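Local coordinates for protein leucyl aminopeptidase (Trypanosoma brucei brucei, PDB 5NTD) that probably removes leucine and other N-terminal residues from peptides as a manganese-bound M17 aminopeptidase that binds the inhibitor bestatin, at residues Val26-Val31 / Val186-Pro191; Thr221-Thr226 / Ala266-Thr271; Ala426-Ala431 / Thr515-Lys520. All blocks are in the same frame, centred on the assembly; numbering follows the deposited sequence.

The three contacts share no helix or strand, and each displays a different way of joining elements. Contact 1 pairs backbones at the margin of the N-terminal sheet, so peptide hydrogen bonds dominate and side chains add to them. Contacts 2 and 3 belong to the catalytic part, where helices pack by side chains: contact 2 sets a helix start against a strand through a threonine hydroxyl bonded to a loop carbonyl, and an arginine laid on the helix, whereas contact 3 joins two helices by apolar atoms and an aromatic face. Contact 3 is the buried one; the other two are partly buried. Contacts 1 and 2, with centres about 38 Å apart, lie on opposite sides of the chain's centre.

Contact 1. Residues Val26-Val31 / Val186-Pro191; sequences VCFTDV and VVFPEP
The rings of Phe28 and Phe188 meet obliquely, Phe28 CD2 lying 3.7 Å from Phe188 CE2, while one face of the Phe188 ring carries Val186 CG1 over a point toward its rim. Phe28 CD2 also reaches Val186 CB at 3.6 Å, the two side chains running side by side. This is parallel pairing of an outermost strand, 26-30, with strand 183-188 in the mixed six-stranded sheet of the N-terminal domain, whose family belongs to the macro clan. Helices 196-214 and 150-158 cover the Phe28 and Phe188 face, Leu199 touching both rings.

The backbone ladder follows the parallel pattern: Val186 brackets Phe28, giving its N to Cys27 O and receiving Thr29 N at its own O (2.8 Å). Phe188 N then binds Thr29 O, and Val31 N closes the ladder with a weak bond to Phe188 O. On the other face, Thr29 CG2 lies beside Val187 CG2. The Val31 side chain crosses that of Val187 at about a right angle, CG2 to CG1 3.9 Å.

Where the strand gives way to helix 31-38, Asp30 is the N-cap. Its chi1 of 63° turns CG to where OD1 can accept from Ala33 N. The rest of the side chain leans on the loop 189-191 after the strand: Asp30 CB lies 3.4 Å from Glu190 O, and Asp30 OD2 comes within 3.5 Å of Pro191 CA.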
loop_
_atom_site.group_PDB
_atom_site.type_symbol
_atom_site.label_atom_id
_atom_site.label_comp_id
_atom_site.label_asym_id
_atom_site.label_seq_id
_atom_site.Cartn_x
_atom_site.Cartn_y
_atom_site.Cartn_z
ATOM N N VAL G 26 -34.839 -12.563 -29.465
ATOM C CA VAL G 26 -35.390 -13.844 -28.983
ATOM C C VAL G 26 -36.880 -13.931 -29.265
ATOM O O VAL G 26 -37.633 -12.989 -29.030
ATOM C CB VAL G 26 -35.156 -14.034 -27.463
ATOM C CG1 VAL G 26 -35.532 -15.443 -27.002
ATOM C CG2 VAL G 26 -33.699 -13.773 -27.107
ATOM N N CYS G 27 -37.298 -15.087 -29.735
ATOM C CA CYS G 27 -38.734 -15.416 -29.810
ATOM C C CYS G 27 -38.979 -16.780 -29.170
ATOM O O CYS G 27 -38.065 -17.512 -28.847
ATOM C CB CYS G 27 -39.264 -15.396 -31.240
ATOM S SG CYS G 27 -38.387 -16.532 -32.325
ATOM N N PHE G 28 -40.246 -17.059 -28.908
ATOM C CA PHE G 28 -40.640 -18.218 -28.111
ATOM C C PHE G 28 -41.765 -18.972 -28.798
ATOM O O PHE G 28 -42.720 -18.392 -29.298
ATOM C CB PHE G 28 -41.086 -17.798 -26.705
ATOM C CG PHE G 28 -40.051 -16.995 -25.982
ATOM C CD1 PHE G 28 -39.988 -15.613 -26.142
ATOM C CD2 PHE G 28 -39.082 -17.630 -25.202
ATOM C CE1 PHE G 28 -39.007 -14.860 -25.505
ATOM C CE2 PHE G 28 -38.123 -16.884 -24.552
ATOM C CZ PHE G 28 -38.077 -15.486 -24.707
ATOM N N THR G 29 -41.656 -20.287 -28.737
ATOM C CA THR G 29 -42.704 -21.151 -29.220
ATOM C C THR G 29 -42.666 -22.446 -28.449
ATOM O O THR G 29 -42.015 -22.545 -27.393
ATOM C CB THR G 29 -42.591 -21.359 -30.749
ATOM O OG1 THR G 29 -43.748 -22.069 -31.233
ATOM C CG2 THR G 29 -41.321 -22.114 -31.145
ATOM N N ASP G 30 -43.371 -23.443 -28.961
ATOM C CA ASP G 30 -43.373 -24.792 -28.324
ATOM C C ASP G 30 -43.290 -25.877 -29.397
ATOM O O ASP G 30 -43.459 -25.594 -30.575
ATOM C CB ASP G 30 -44.619 -24.985 -27.461
ATOM C CG ASP G 30 -45.908 -24.938 -28.281
ATOM O OD1 ASP G 30 -46.285 -26.008 -28.833
ATOM O OD2 ASP G 30 -46.506 -23.845 -28.359
ATOM N N VAL G 31 -42.987 -27.086 -28.974
ATOM C CA VAL G 31 -42.597 -28.175 -29.896
ATOM C C VAL G 31 -43.669 -28.490 -30.941
ATOM O O VAL G 31 -43.389 -28.582 -32.150
ATOM C CB VAL G 31 -42.277 -29.473 -29.144
ATOM C CG1 VAL G 31 -42.172 -30.647 -30.120
ATOM C CG2 VAL G 31 -40.975 -29.344 -28.372
ATOM N N VAL G 186 -36.590 -19.969 -28.959
ATOM C CA VAL G 186 -36.711 -20.861 -27.822
ATOM C C VAL G 186 -37.969 -21.731 -28.002
ATOM O O VAL G 186 -39.083 -21.232 -28.164
ATOM C CB VAL G 186 -36.823 -20.090 -26.504
ATOM C CG1 VAL G 186 -37.084 -21.024 -25.328
ATOM C CG2 VAL G 186 -35.543 -19.308 -26.272
ATOM N N VAL G 187 -37.757 -23.034 -27.956
ATOM C CA VAL G 187 -38.813 -24.024 -28.173
ATOM C C VAL G 187 -39.073 -24.793 -26.900
ATOM O O VAL G 187 -38.342 -25.708 -26.555
ATOM C CB VAL G 187 -38.451 -25.004 -29.292
ATOM C CG1 VAL G 187 -39.661 -25.873 -29.635
ATOM C CG2 VAL G 187 -38.000 -24.252 -30.542
ATOM N N PHE G 188 -40.116 -24.387 -26.200
ATOM C CA PHE G 188 -40.528 -25.091 -24.944
ATOM C C PHE G 188 -41.208 -26.411 -25.278
ATOM O O PHE G 188 -41.714 -26.568 -26.390
ATOM C CB PHE G 188 -41.489 -24.257 -24.117
ATOM C CG PHE G 188 -40.874 -22.998 -23.552
ATOM C CD1 PHE G 188 -39.909 -23.064 -22.552
ATOM C CD2 PHE G 188 -41.256 -21.737 -24.032
ATOM C CE1 PHE G 188 -39.341 -21.906 -22.024
ATOM C CE2 PHE G 188 -40.673 -20.574 -23.525
ATOM C CZ PHE G 188 -39.726 -20.663 -22.520
ATOM N N PRO G 189 -41.226 -27.359 -24.350
ATOM C CA PRO G 189 -41.984 -28.603 -24.593
ATOM C C PRO G 189 -43.500 -28.395 -24.803
ATOM O O PRO G 189 -44.091 -28.991 -25.685
ATOM C CB PRO G 189 -41.763 -29.413 -23.307
ATOM C CG PRO G 189 -40.525 -28.819 -22.708
ATOM C CD PRO G 189 -40.600 -27.357 -23.027
ATOM N N GLU G 190 -44.085 -27.540 -23.980
ATOM C CA GLU G 190 -45.516 -27.252 -24.003
ATOM C C GLU G 190 -45.738 -25.796 -24.317
ATOM O O GLU G 190 -44.844 -24.971 -24.095
ATOM C CB GLU G 190 -46.130 -27.527 -22.631
ATOM C CG GLU G 190 -45.948 -28.941 -22.067
ATOM C CD GLU G 190 -46.630 -29.993 -22.945
ATOM O OE1 GLU G 190 -47.452 -29.653 -23.822
ATOM O OE2 GLU G 190 -46.397 -31.182 -22.754
ATOM N N PRO G 191 -46.962 -25.437 -24.776
ATOM C CA PRO G 191 -47.259 -24.006 -24.933
ATOM C C PRO G 191 -46.994 -23.271 -23.611
ATOM O O PRO G 191 -47.391 -23.746 -22.565
ATOM C CB PRO G 191 -48.739 -23.999 -25.274
ATOM C CG PRO G 191 -48.987 -25.315 -25.921
ATOM C CD PRO G 191 -48.080 -26.279 -25.219
#

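Contact 2. Residues Thr221-Thr226 / Ala266-Thr271; sequences TTATFT and APRLVT
Thr222 OG1 donates to Ala266 O at 2.7 Å, a hydrogen bond from the helix start to the loop that leads into the strand. A chi1 of 58° turns the hydroxyl toward that loop, and it meets the Ala266 carbonyl tilted from that carbonyl's plane. From the opposite face of the same plane comes Arg268 NH1, at 2.9 Å from Ala266 O, so one oxygen is gripped by two donors. Beside this pair the Arg268 guanidinium lies flat against the helix: Ala223 CA stands 3.9 Å above its plane, over the centre, and Ala223 CB rests over the same face.

Nearer the backbone of the arginine, whose chain is bent at chi2 (138°), CD comes within 3.2 Å of Thr226 OG1, the two side chains crossing at about a right angle. That hydroxyl also lies 3.6 Å from Val270 CG2. Here helix 222-236 packs on a face of the mixed sheet of the catalytic domain, locally running in nearly the same direction as strand 268-274, with 12° between the short axes.

The contacting threonines are set by the first helical turn. Thr226 OG1 donates to Thr222 O, which also receives Thr226 N. Thr221 and Thr224 form a capping box at the helix start, Thr224 N binding Thr221 OG1 and Thr221 N binding Thr224 OG1, each almost linear. Beyond them, Val242 of strand 239-244 touches Thr226 and Arg268, and Leu341 of strand 334-344 lies against Thr226 and Val270.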
loop_
_atom_site.group_PDB
_atom_site.type_symbol
_atom_site.label_atom_id
_atom_site.label_comp_id
_atom_site.label_asym_id
_atom_site.label_seq_id
_atom_site.Cartn_x
_atom_site.Cartn_y
_atom_site.Cartn_z
ATOM N N THR G 221 -24.751 8.751 -20.793
ATOM C CA THR G 221 -24.541 9.881 -19.882
ATOM C C THR G 221 -25.818 10.191 -19.124
ATOM O O THR G 221 -26.859 9.585 -19.369
ATOM C CB THR G 221 -24.134 11.124 -20.655
ATOM O OG1 THR G 221 -25.260 11.616 -21.381
ATOM C CG2 THR G 221 -23.027 10.828 -21.617
ATOM N N THR G 222 -25.747 11.127 -18.191
ATOM C CA THR G 222 -26.937 11.529 -17.472
ATOM C C THR G 222 -27.985 12.064 -18.466
ATOM O O THR G 222 -29.172 11.802 -18.335
ATOM C CB THR G 222 -26.698 12.617 -16.427
ATOM O OG1 THR G 222 -26.134 13.772 -17.043
ATOM C CG2 THR G 222 -25.778 12.117 -15.316
ATOM N N ALA G 223 -27.510 12.741 -19.509
ATOM C CA ALA G 223 -28.375 13.329 -20.540
ATOM C C ALA G 223 -28.939 12.274 -21.473
ATOM O O ALA G 223 -30.166 12.304 -21.775
ATOM C CB ALA G 223 -27.651 14.380 -21.355
ATOM N N THR G 224 -28.105 11.348 -21.951
ATOM C CA THR G 224 -28.638 10.345 -22.892
ATOM C C THR G 224 -29.591 9.357 -22.205
ATOM O O THR G 224 -30.571 8.903 -22.800
ATOM C CB THR G 224 -27.594 9.600 -23.694
ATOM O OG1 THR G 224 -26.721 8.900 -22.817
ATOM C CG2 THR G 224 -26.837 10.560 -24.545
ATOM N N PHE G 225 -29.313 9.041 -20.951
ATOM C CA PHE G 225 -30.207 8.149 -20.181
ATOM C C PHE G 225 -31.581 8.848 -20.065
ATOM O O PHE G 225 -32.629 8.247 -20.272
ATOM C CB PHE G 225 -29.639 7.857 -18.812
ATOM C CG PHE G 225 -30.153 6.588 -18.158
ATOM C CD1 PHE G 225 -31.365 6.010 -18.479
ATOM C CD2 PHE G 225 -29.394 6.004 -17.141
ATOM C CE1 PHE G 225 -31.800 4.868 -17.836
ATOM C CE2 PHE G 225 -29.828 4.845 -16.487
ATOM C CZ PHE G 225 -31.040 4.287 -16.825
ATOM N N THR G 226 -31.537 10.127 -19.758
ATOM C CA THR G 226 -32.763 10.909 -19.652
ATOM C C THR G 226 -33.536 10.917 -20.995
ATOM O O THR G 226 -34.754 10.747 -21.018
ATOM C CB THR G 226 -32.464 12.344 -19.210
ATOM O OG1 THR G 226 -31.885 12.295 -17.900
ATOM C CG2 THR G 226 -33.756 13.195 -19.156
ATOM N N ALA G 266 -25.001 17.461 -16.502
ATOM C CA ALA G 266 -25.685 17.782 -15.229
ATOM C C ALA G 266 -26.423 16.584 -14.642
ATOM O O ALA G 266 -26.873 15.707 -15.372
ATOM C CB ALA G 266 -26.651 18.927 -15.443
ATOM N N PRO G 267 -26.586 16.559 -13.317
ATOM C CA PRO G 267 -27.362 15.490 -12.730
ATOM C C PRO G 267 -28.832 15.720 -12.993
ATOM O O PRO G 267 -29.250 16.857 -13.206
ATOM C CB PRO G 267 -27.087 15.625 -11.241
ATOM C CG PRO G 267 -26.755 17.054 -11.061
ATOM C CD PRO G 267 -26.048 17.472 -12.301
ATOM N N ARG G 268 -29.591 14.640 -12.951
ATOM C CA ARG G 268 -31.041 14.690 -13.129
ATOM C C ARG G 268 -31.727 13.740 -12.197
ATOM O O ARG G 268 -31.304 12.607 -12.048
ATOM C CB ARG G 268 -31.412 14.342 -14.583
ATOM C CG ARG G 268 -31.109 15.468 -15.562
ATOM C CD ARG G 268 -30.503 14.910 -16.815
ATOM N NE ARG G 268 -30.478 15.843 -17.934
ATOM C CZ ARG G 268 -29.401 16.463 -18.396
ATOM N NH1 ARG G 268 -28.213 16.298 -17.853
ATOM N NH2 ARG G 268 -29.513 17.212 -19.475
ATOM N N LEU G 269 -32.814 14.213 -11.634
ATOM C CA LEU G 269 -33.789 13.362 -10.970
ATOM C C LEU G 269 -34.961 13.180 -11.941
ATOM O O LEU G 269 -35.739 14.089 -12.197
ATOM C CB LEU G 269 -34.253 13.977 -9.680
ATOM C CG LEU G 269 -34.848 13.019 -8.659
ATOM C CD1 LEU G 269 -33.836 12.028 -8.118
ATOM C CD2 LEU G 269 -35.434 13.827 -7.513
ATOM N N VAL G 270 -35.067 11.974 -12.467
ATOM C CA VAL G 270 -36.042 11.633 -13.482
ATOM C C VAL G 270 -37.110 10.697 -12.910
ATOM O O VAL G 270 -36.808 9.569 -12.526
ATOM C CB VAL G 270 -35.392 10.963 -14.672
ATOM C CG1 VAL G 270 -36.418 10.613 -15.736
ATOM C CG2 VAL G 270 -34.334 11.857 -15.272
ATOM N N THR G 271 -38.352 11.161 -12.875
ATOM C CA THR G 271 -39.435 10.349 -12.356
ATOM C C THR G 271 -40.439 10.008 -13.451
ATOM O O THR G 271 -40.948 10.877 -14.151
ATOM C CB THR G 271 -40.142 11.007 -11.162
ATOM O OG1 THR G 271 -39.207 11.197 -10.077
ATOM C CG2 THR G 271 -41.271 10.135 -10.651
#

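Contact 3. Residues Ala426-Ala431 / Thr515-Lys520; sequences AAMLRA and TEYFRK
Met428 lays its terminal methyl on the face of the Tyr517 ring, where CE stands 3.8 Å from the ring centroid and only 21° off the normal: a CH-pi contact displaced toward the CG side of the ring. The sulfur follows at an oblique angle, SD lying 4.8 Å from the centroid, which makes this a Met-aromatic contact as well. The methionine reaches the ring by a hooked path, its chain bent at its last two torsions, and its side chain crosses that of Tyr517 at about a right angle.

The ring is the large bump of the contact, and small residues of the facing helix make the hollow that receives it. Ala427 CB meets the ring at its edge, near its plane, 4.0 Å from CE1. One turn on, Ala431 CB presses against the base of the tyrosine, 3.6 Å from Tyr517 N and 3.9 Å from Tyr517 CB. Beside this, the aliphatic part of Glu516 passes beside the backbone of Ala431, with Glu516 CG 3.6 Å from Ala431 O, an oxygen hydrogen-bonded to Ser435 OG.

The contact joins helices 422-435 and 511-519 of the catalytic part; the short axes of 426-431 and 515-519 lie 124° apart in N-to-C direction. Ile397 of strand 395-400 touches both Met428 and Tyr517.

Glu516 forms salt bridges within its own segment, to Arg519 and Lys520. Arg519 grips Glu516 OE1 side-on with NE and NH2, and Lys520 NZ meets the syn lone pair of Glu516 OE2 at 2.9 Å. Between the two segments the side-chain contacts are mainly apolar and aromatic, while two cations probably offset the carboxylate's charge at the border of the contact.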
loop_
_atom_site.group_PDB
_atom_site.type_symbol
_atom_site.label_atom_id
_atom_site.label_comp_id
_atom_site.label_asym_id
_atom_site.label_seq_id
_atom_site.Cartn_x
_atom_site.Cartn_y
_atom_site.Cartn_z
ATOM N N ALA G 426 -39.684 -11.653 2.260
ATOM C CA ALA G 426 -40.000 -13.039 1.816
ATOM C C ALA G 426 -40.561 -13.065 0.407
ATOM O O ALA G 426 -40.245 -13.914 -0.394
ATOM C CB ALA G 426 -40.991 -13.702 2.778
ATOM N N ALA G 427 -41.360 -12.064 0.106
ATOM C CA ALA G 427 -41.939 -11.930 -1.240
ATOM C C ALA G 427 -40.883 -11.642 -2.298
ATOM O O ALA G 427 -40.901 -12.221 -3.373
ATOM C CB ALA G 427 -43.009 -10.829 -1.255
ATOM N N MET G 428 -39.973 -10.726 -1.997
ATOM C CA MET G 428 -38.856 -10.435 -2.940
ATOM C C MET G 428 -37.914 -11.622 -3.109
ATOM O O MET G 428 -37.506 -11.956 -4.209
ATOM C CB MET G 428 -38.095 -9.209 -2.516
ATOM C CG MET G 428 -37.091 -8.722 -3.551
ATOM S SD MET G 428 -37.815 -8.300 -5.147
ATOM C CE MET G 428 -38.600 -6.749 -4.783
ATOM N N LEU G 429 -37.658 -12.312 -2.022
ATOM C CA LEU G 429 -36.887 -13.582 -2.107
ATOM C C LEU G 429 -37.533 -14.659 -3.012
ATOM O O LEU G 429 -36.871 -15.324 -3.799
ATOM C CB LEU G 429 -36.629 -14.195 -0.737
ATOM C CG LEU G 429 -35.646 -13.421 0.133
ATOM C CD1 LEU G 429 -35.689 -13.952 1.560
ATOM C CD2 LEU G 429 -34.232 -13.487 -0.420
ATOM N N ARG G 430 -38.847 -14.824 -2.823
ATOM C CA ARG G 430 -39.671 -15.748 -3.655
ATOM C C ARG G 430 -39.560 -15.317 -5.130
ATOM O O ARG G 430 -39.296 -16.139 -6.004
ATOM C CB ARG G 430 -41.151 -15.847 -3.211
ATOM N N ALA G 431 -39.697 -14.022 -5.374
ATOM C CA ALA G 431 -39.579 -13.502 -6.739
ATOM C C ALA G 431 -38.193 -13.758 -7.366
ATOM O O ALA G 431 -38.059 -14.064 -8.546
ATOM C CB ALA G 431 -39.874 -12.012 -6.763
ATOM N N THR G 515 -40.559 -7.809 -12.282
ATOM C CA THR G 515 -41.719 -8.274 -12.992
ATOM C C THR G 515 -42.390 -9.392 -12.194
ATOM O O THR G 515 -43.594 -9.379 -11.986
ATOM C CB THR G 515 -41.369 -8.749 -14.397
ATOM O OG1 THR G 515 -40.848 -7.633 -15.137
ATOM C CG2 THR G 515 -42.623 -9.268 -15.121
ATOM N N GLU G 516 -41.575 -10.322 -11.716
ATOM C CA GLU G 516 -42.064 -11.467 -10.965
ATOM C C GLU G 516 -42.616 -11.012 -9.626
ATOM O O GLU G 516 -43.675 -11.482 -9.172
ATOM C CB GLU G 516 -40.980 -12.502 -10.813
ATOM C CG GLU G 516 -41.368 -13.715 -9.978
ATOM C CD GLU G 516 -42.534 -14.521 -10.564
ATOM O OE1 GLU G 516 -42.743 -14.488 -11.799
ATOM O OE2 GLU G 516 -43.257 -15.171 -9.767
ATOM N N TYR G 517 -41.931 -10.066 -8.996
ATOM C CA TYR G 517 -42.412 -9.491 -7.721
ATOM C C TYR G 517 -43.817 -8.842 -7.913
ATOM O O TYR G 517 -44.757 -9.093 -7.139
ATOM C CB TYR G 517 -41.394 -8.480 -7.130
ATOM C CG TYR G 517 -41.878 -7.721 -5.893
ATOM C CD1 TYR G 517 -41.899 -8.316 -4.657
ATOM C CD2 TYR G 517 -42.374 -6.440 -6.003
ATOM C CE1 TYR G 517 -42.407 -7.644 -3.540
ATOM C CE2 TYR G 517 -42.882 -5.754 -4.904
ATOM C CZ TYR G 517 -42.906 -6.356 -3.685
ATOM O OH TYR G 517 -43.404 -5.679 -2.593
ATOM N N PHE G 518 -43.930 -8.031 -8.939
ATOM C CA PHE G 518 -45.218 -7.356 -9.262
ATOM C C PHE G 518 -46.361 -8.380 -9.538
ATOM O O PHE G 518 -47.470 -8.218 -9.082
ATOM C CB PHE G 518 -45.102 -6.447 -10.484
ATOM C CG PHE G 518 -44.159 -5.304 -10.321
ATOM C CD1 PHE G 518 -43.890 -4.765 -9.092
ATOM C CD2 PHE G 518 -43.556 -4.751 -11.433
ATOM C CE1 PHE G 518 -43.005 -3.692 -8.956
ATOM C CE2 PHE G 518 -42.685 -3.689 -11.324
ATOM C CZ PHE G 518 -42.416 -3.149 -10.074
ATOM N N ARG G 519 -46.008 -9.450 -10.226
ATOM C CA ARG G 519 -46.941 -10.538 -10.570
ATOM C C ARG G 519 -47.642 -11.141 -9.350
ATOM O O ARG G 519 -48.823 -11.449 -9.423
ATOM C CB ARG G 519 -46.248 -11.686 -11.301
ATOM C CG ARG G 519 -46.634 -11.858 -12.753
ATOM C CD ARG G 519 -45.582 -12.537 -13.616
ATOM N NE ARG G 519 -45.139 -13.851 -13.162
ATOM C CZ ARG G 519 -45.695 -15.023 -13.480
ATOM N NH1 ARG G 519 -46.781 -15.105 -14.238
ATOM N NH2 ARG G 519 -45.132 -16.140 -13.016
ATOM N N LYS G 520 -46.927 -11.268 -8.236
ATOM C CA LYS G 520 -47.460 -11.928 -7.042
ATOM C C LYS G 520 -47.982 -10.975 -5.977
ATOM O O LYS G 520 -48.299 -11.425 -4.882
ATOM C CB LYS G 520 -46.424 -12.874 -6.430
ATOM C CG LYS G 520 -45.863 -13.951 -7.364
ATOM C CD LYS G 520 -46.871 -14.859 -8.029
ATOM C CE LYS G 520 -46.396 -15.484 -9.375
ATOM N NZ LYS G 520 -45.634 -16.744 -9.373
#